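Local coordinates for GST N-terminal domain-containing protein (Pseudomonas syringae pv. tomato, PDB 3IC8) that is of uncharacterised function but carries glutathione S-transferase N- and C-terminal domains and so may bind glutathione or act as a transferase, at the interface of chains A and B. Coordinates in Å, arbitrary orientation; residue numbers count along the deposited sequence, not the author numbering. Chains: chain A/B, uncharacterized GST-like proteinprotein.

The interface of chains A and B. Residues chain A 193, 202-203, 205-206, 208-209, 212; chain B 36, 38, 40.
Carboxylate oxygen OD1 of A:Asp203 is the best-held polar atom here, gripped by one salt bridge from its own chain: the side-chain amine NZ of A:Lys193 stands 3.4 Å from it. The protein has the glutathione S-transferase (GST) family architecture. Chain A offers a pocket built from A:Lys193, helix 200-203, the 3-10 turn 206-208 and helix 209-216, largely in the region matching the GST C-terminal family. Chain B inserts B:Met38, modelled as selenomethionine, from a loop of its N-terminal domain region. No N or O of one chain lies within bonding distance of the other. B:Met38 is the main plug, set among the A-chain groups, and 153 Å² of it is hidden by chain A. Its chain is bent at chi2 (147°) and chi3 (-138°). SE of B:Met38 lies against the methylene of A:Ser209, 3.3 Å from its CB. The hydroxyl OG of A:Ser209 makes a weak hydrogen bond to the backbone O of A:Pro206, within chain A. The methyl CE at the tip of B:Met38 lies among A:Lys193, A:Val202 and A:Leu212. CG1 of A:Val202 and CD2 of A:Leu212 each come to 3.8 Å from CE of B:Met38. A:Leu212 meets it at about a right angle, its CG anti to the backbone N (chi1 179°). A:Lys193 also crosses at about a right angle and bends at chi3 and chi4, so its CE packs 3.7 Å from CE of B:Met38 while NZ turns to the carboxylate. A:Asp203 flanks the outer part of B:Met38 obliquely, with its carboxyl carbon CG 3.3 Å from CG of B:Met38. B:Lys40 crosses A:Asp203 obliquely and touches through its CE methylene. NZ of B:Lys40 stays 4.5 Å from OD2 of A:Asp203, a little beyond direct contact, so any attraction is probably weak. Both chains are copies of one protein, yet the whole interface is not an exact two-fold, and the structure alone does not show whether it forms in solution.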
# COMPACT_ATOMS: atom_id res chain seq x y z
N LYS A 193 12.90 5.61 11.45
CA LYS A 193 12.10 6.69 10.94
C LYS A 193 10.74 6.81 11.62
O LYS A 193 9.95 7.65 11.29
CB LYS A 193 11.93 6.52 9.44
CG LYS A 193 13.14 6.81 8.66
CD LYS A 193 12.82 6.97 7.22
CE LYS A 193 13.02 8.39 6.80
NZ LYS A 193 12.04 8.88 5.84
N VAL A 202 18.64 7.71 9.07
CA VAL A 202 18.34 7.32 7.72
C VAL A 202 18.48 8.42 6.68
O VAL A 202 18.97 8.21 5.61
CB VAL A 202 16.99 6.68 7.65
CG1 VAL A 202 16.83 6.00 6.39
CG2 VAL A 202 16.88 5.72 8.72
N ASP A 203 17.94 9.57 7.03
CA ASP A 203 17.77 10.73 6.15
C ASP A 203 19.07 11.34 5.68
O ASP A 203 19.17 11.82 4.58
CB ASP A 203 16.90 11.78 6.82
CG ASP A 203 15.44 11.41 6.80
OD1 ASP A 203 15.10 10.36 6.28
OD2 ASP A 203 14.63 12.18 7.33
N TYR A 205 21.63 9.96 4.82
CA TYR A 205 22.16 9.31 3.65
C TYR A 205 21.07 9.08 2.66
O TYR A 205 20.46 8.07 2.62
CB TYR A 205 22.84 8.02 4.05
CG TYR A 205 23.57 8.15 5.33
CD1 TYR A 205 22.90 8.18 6.51
CD2 TYR A 205 24.93 8.28 5.36
CE1 TYR A 205 23.55 8.32 7.68
CE2 TYR A 205 25.59 8.42 6.52
CZ TYR A 205 24.89 8.45 7.69
OH TYR A 205 25.52 8.57 8.89
N PRO A 206 20.87 10.07 1.83
CA PRO A 206 19.79 10.18 0.86
C PRO A 206 19.76 9.16 -0.27
O PRO A 206 18.74 8.90 -0.83
CB PRO A 206 19.99 11.58 0.30
CG PRO A 206 21.09 12.19 1.11
CD PRO A 206 21.27 11.39 2.31
N VAL A 208 19.99 6.03 -0.21
CA VAL A 208 19.30 4.82 0.21
C VAL A 208 17.79 4.81 0.05
O VAL A 208 17.20 3.77 0.11
CB VAL A 208 19.62 4.44 1.65
CG1 VAL A 208 21.06 4.61 1.93
CG2 VAL A 208 18.80 5.20 2.59
N SER A 209 17.20 5.97 -0.11
CA SER A 209 15.75 6.12 -0.15
C SER A 209 15.05 5.44 -1.29
O SER A 209 13.99 4.91 -1.13
CB SER A 209 15.40 7.59 -0.15
OG SER A 209 15.44 8.10 -1.45
N LEU A 212 15.01 1.91 -0.47
CA LEU A 212 14.18 1.76 0.68
C LEU A 212 12.68 1.82 0.38
O LEU A 212 11.91 1.04 0.89
CB LEU A 212 14.58 2.77 1.75
CG LEU A 212 13.82 2.79 3.06
CD1 LEU A 212 13.89 1.50 3.75
CD2 LEU A 212 14.31 3.87 3.93
N SER B 36 8.05 15.09 3.85
CA SER B 36 8.20 13.66 4.08
C SER B 36 9.45 13.05 3.49
O SER B 36 9.99 12.13 4.05
CB SER B 36 7.00 12.92 3.54
OG SER B 36 7.13 12.71 2.16
N MSE B 38 13.34 12.65 2.30
CA MSE B 38 14.46 12.79 3.20
C MSE B 38 15.03 14.20 3.33
O MSE B 38 15.21 14.68 4.42
CB MSE B 38 15.57 11.79 2.84
CG MSE B 38 15.60 10.49 3.68
SE MSE B 38 16.18 8.80 2.85
CE MSE B 38 14.84 7.67 3.61
N LYS B 40 15.64 17.97 3.80
CA LYS B 40 14.81 19.03 4.33
C LYS B 40 15.55 20.35 4.43
O LYS B 40 15.65 20.92 5.49
CB LYS B 40 14.33 18.63 5.71
CG LYS B 40 13.16 17.69 5.71
CD LYS B 40 13.60 16.26 5.81
CE LYS B 40 12.65 15.47 6.65
NZ LYS B 40 11.42 15.05 5.92